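Local atomic coordinates of putative lipoprotein (Bacteroides thetaiotaomicron, PDB entry 4Q1Z), a protein that is of unknown function but is a two-domain member of the DUF4876 family and probably a lipoprotein of this gut bacterium. Residues E187-P192 with P394-T399. Sequence-based numbering, arbitrary orientation.
Sequences EYPLAP and PSWNHT
Trp396, third residue of a type I beta turn running from Pro394 to Asn397, presents one indole face to Tyr188 and its N-H edge to Pro189, joining the chain's C-terminal loop to the short strand 189-190, which pairs antiparallel with strand 142-143. The turn is closed by Asn397 N to Pro394 O, 3.1 Å.

The aromatic evidence is an edge-to-face (T-shaped) pair: the edge of Tyr188 points at the indole face, with planes at 82° and the centroid of the Tyr188 ring 5.0 Å from that of the six-membered ring of Trp396. Within this pair the closest approach is Tyr188 CD1 to Trp396 CE3, 3.7 Å. Tyr188 CA adds an off-centre CH-pi contact to the five-membered ring. Pro394 CG lies over the opposite indole face, offset toward its rim; Trp396 CG sits between its own backbone N and carbonyl carbon. Beyond the segments, Tyr238 of strand 238-245 touches both aromatic side chains.

Apolar contact continues at Pro189, whose CD lies 3.6 Å from Trp396 CD1, and at Leu190, whose CD1 lies 4.2 Å from Pro394 CG.

A single hydrogen bond between the two segments helps to set the indole's rotation: Trp396 NE1 donates to Pro189 O at 2.8 Å. It is nearly straight, at 170°. The Pro189 oxygen lies just 7° out of the indole plane.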
ATOM      1  N   GLU A 187      -1.480  14.973  11.735  1.00 60.78           N
ATOM      2  CA  GLU A 187      -0.347  14.538  12.552  1.00 60.74           C
ATOM      3  C   GLU A 187       0.586  13.517  11.847  1.00 63.83           C
ATOM      4  O   GLU A 187       1.797  13.587  12.072  1.00 65.00           O
ATOM      5  CB  GLU A 187      -0.830  13.932  13.882  1.00 61.60           C
ATOM      6  CG  GLU A 187      -1.310  14.955  14.894  1.00 70.24           C
ATOM      7  CD  GLU A 187      -2.031  14.357  16.085  1.00 89.58           C
ATOM      8  OE1 GLU A 187      -1.370  13.697  16.920  1.00 89.30           O
ATOM      9  OE2 GLU A 187      -3.262  14.554  16.187  1.00 79.01           O
ATOM     10  N   TYR A 188       0.064  12.555  11.054  1.00 56.77           N
ATOM     11  CA  TYR A 188       0.974  11.559  10.474  1.00 55.25           C
ATOM     12  C   TYR A 188       1.009  11.576   8.949  1.00 59.80           C
ATOM     13  O   TYR A 188       0.464  10.669   8.309  1.00 59.62           O
ATOM     14  CB  TYR A 188       0.691  10.132  10.990  1.00 54.38           C
ATOM     15  CG  TYR A 188       0.658  10.058  12.499  1.00 55.07           C
ATOM     16  CD1 TYR A 188       1.830   9.897  13.234  1.00 57.34           C
ATOM     17  CD2 TYR A 188      -0.535  10.233  13.199  1.00 54.84           C
ATOM     18  CE1 TYR A 188       1.809   9.868  14.630  1.00 58.71           C
ATOM     19  CE2 TYR A 188      -0.563  10.237  14.591  1.00 55.64           C
ATOM     20  CZ  TYR A 188       0.608  10.038  15.304  1.00 62.50           C
ATOM     21  OH  TYR A 188       0.567  10.039  16.678  1.00 62.86           O
ATOM     22  N   PRO A 189       1.748  12.540   8.346  1.00 57.05           N
ATOM     23  CA  PRO A 189       1.882  12.532   6.889  1.00 56.15           C
ATOM     24  C   PRO A 189       2.949  11.563   6.405  1.00 60.27           C
ATOM     25  O   PRO A 189       3.985  11.352   7.063  1.00 60.39           O
ATOM     26  CB  PRO A 189       2.297  13.961   6.565  1.00 58.58           C
ATOM     27  CG  PRO A 189       3.038  14.411   7.766  1.00 63.96           C
ATOM     28  CD  PRO A 189       2.489  13.677   8.942  1.00 59.06           C
ATOM     29  N   LEU A 190       2.712  11.030   5.200  1.00 54.99           N
ATOM     30  CA  LEU A 190       3.646  10.180   4.504  1.00 53.96           C
ATOM     31  C   LEU A 190       3.914  10.850   3.155  1.00 58.80           C
ATOM     32  O   LEU A 190       2.982  11.176   2.423  1.00 58.18           O
ATOM     33  CB  LEU A 190       3.057   8.763   4.385  1.00 52.61           C
ATOM     34  CG  LEU A 190       3.989   7.559   4.608  1.00 55.37           C
ATOM     35  CD1 LEU A 190       4.521   7.505   6.017  1.00 54.35           C
ATOM     36  CD2 LEU A 190       3.262   6.276   4.318  1.00 55.01           C
ATOM     37  N   ALA A 191       5.173  11.187   2.895  1.00 56.53           N
ATOM     38  CA  ALA A 191       5.586  11.822   1.642  1.00 56.17           C
ATOM     39  C   ALA A 191       5.791  10.758   0.560  1.00 59.04           C
ATOM     40  O   ALA A 191       6.043   9.599   0.899  1.00 56.93           O
ATOM     41  CB  ALA A 191       6.880  12.594   1.860  1.00 57.82           C
ATOM     42  N   PRO A 192       5.713  11.098  -0.744  1.00 56.53           N
ATOM     43  CA  PRO A 192       6.009  10.082  -1.779  1.00 55.46           C
ATOM     44  C   PRO A 192       7.396   9.437  -1.559  1.00 58.49           C
ATOM     45  O   PRO A 192       8.403  10.147  -1.481  1.00 59.19           O
ATOM     46  CB  PRO A 192       5.979  10.900  -3.090  1.00 57.46           C
ATOM     47  CG  PRO A 192       5.157  12.081  -2.793  1.00 61.88           C
ATOM     48  CD  PRO A 192       5.401  12.413  -1.351  1.00 58.08           C
ATOM     49  N   PRO A 394       9.585   8.348   7.886  1.00 58.53           N
ATOM     50  CA  PRO A 394       9.014   9.703   8.032  1.00 59.04           C
ATOM     51  C   PRO A 394       9.678  10.476   9.153  1.00 66.62           C
ATOM     52  O   PRO A 394      10.092   9.877  10.143  1.00 68.39           O
ATOM     53  CB  PRO A 394       7.538   9.443   8.332  1.00 59.13           C
ATOM     54  CG  PRO A 394       7.498   8.083   8.889  1.00 62.30           C
ATOM     55  CD  PRO A 394       8.592   7.309   8.239  1.00 58.41           C
ATOM     56  N   SER A 395       9.764  11.798   9.001  1.00 64.24           N
ATOM     57  CA  SER A 395      10.408  12.701   9.969  1.00 65.62           C
ATOM     58  C   SER A 395       9.876  12.571  11.419  1.00 68.77           C
ATOM     59  O   SER A 395      10.622  12.867  12.350  1.00 69.36           O
ATOM     60  CB  SER A 395      10.265  14.152   9.514  1.00 68.05           C
ATOM     61  OG  SER A 395       8.905  14.462   9.259  1.00 75.18           O
ATOM     62  N   TRP A 396       8.606  12.136  11.601  1.00 63.85           N
ATOM     63  CA  TRP A 396       7.937  12.003  12.909  1.00 63.13           C
ATOM     64  C   TRP A 396       8.195  10.635  13.630  1.00 67.65           C
ATOM     65  O   TRP A 396       7.567  10.361  14.664  1.00 67.81           O
ATOM     66  CB  TRP A 396       6.417  12.251  12.772  1.00 60.38           C
ATOM     67  CG  TRP A 396       5.728  11.500  11.657  1.00 59.26           C
ATOM     68  CD1 TRP A 396       5.340  12.004  10.452  1.00 61.70           C
ATOM     69  CD2 TRP A 396       5.285  10.133  11.683  1.00 57.48           C
ATOM     70  NE1 TRP A 396       4.707  11.035   9.714  1.00 59.94           N
ATOM     71  CE2 TRP A 396       4.658   9.875  10.443  1.00 60.56           C
ATOM     72  CE3 TRP A 396       5.391   9.085  12.618  1.00 57.97           C
ATOM     73  CZ2 TRP A 396       4.142   8.609  10.111  1.00 58.40           C
ATOM     74  CZ3 TRP A 396       4.874   7.835  12.293  1.00 57.90           C
ATOM     75  CH2 TRP A 396       4.256   7.607  11.057  1.00 57.78           C
ATOM     76  N   ASN A 397       9.110   9.795  13.098  1.00 62.70           N
ATOM     77  CA  ASN A 397       9.474   8.520  13.715  1.00 61.24           C
ATOM     78  C   ASN A 397      10.076   8.765  15.098  1.00 63.05           C
ATOM     79  O   ASN A 397      10.953   9.610  15.250  1.00 63.51           O
ATOM     80  CB  ASN A 397      10.446   7.741  12.820  1.00 61.04           C
ATOM     81  CG  ASN A 397      10.995   6.470  13.435  1.00 69.14           C
ATOM     82  OD1 ASN A 397      11.812   6.515  14.345  1.00 64.55           O
ATOM     83  ND2 ASN A 397      10.648   5.317  12.883  1.00 51.46           N
ATOM     84  N   HIS A 398       9.615   7.985  16.086  1.00 58.35           N
ATOM     85  CA  HIS A 398       9.985   8.026  17.510  1.00 57.80           C
ATOM     86  C   HIS A 398      11.502   8.022  17.778  1.00 65.46           C
ATOM     87  O   HIS A 398      11.917   8.559  18.808  1.00 69.07           O
ATOM     88  CB  HIS A 398       9.330   6.852  18.265  1.00 56.52           C
ATOM     89  CG  HIS A 398       9.738   5.487  17.785  1.00 58.47           C
ATOM     90  ND1 HIS A 398      10.820   4.813  18.339  1.00 60.89           N
ATOM     91  CD2 HIS A 398       9.187   4.706  16.829  1.00 57.45           C
ATOM     92  CE1 HIS A 398      10.889   3.657  17.700  1.00 58.49           C
ATOM     93  NE2 HIS A 398       9.926   3.543  16.791  1.00 57.10           N
ATOM     94  N   THR A 399      12.325   7.445  16.880  1.00 61.00           N
ATOM     95  CA  THR A 399      13.781   7.389  17.078  1.00 61.92           C
ATOM     96  C   THR A 399      14.481   8.738  16.818  1.00 68.54           C
ATOM     97  O   THR A 399      15.586   8.945  17.304  1.00 70.89           O
ATOM     98  CB  THR A 399      14.427   6.306  16.200  1.00 64.23           C
ATOM     99  OG1 THR A 399      14.331   6.663  14.823  1.00 65.53           O
ATOM    100  CG2 THR A 399      13.849   4.930  16.437  1.00 57.19           C
TER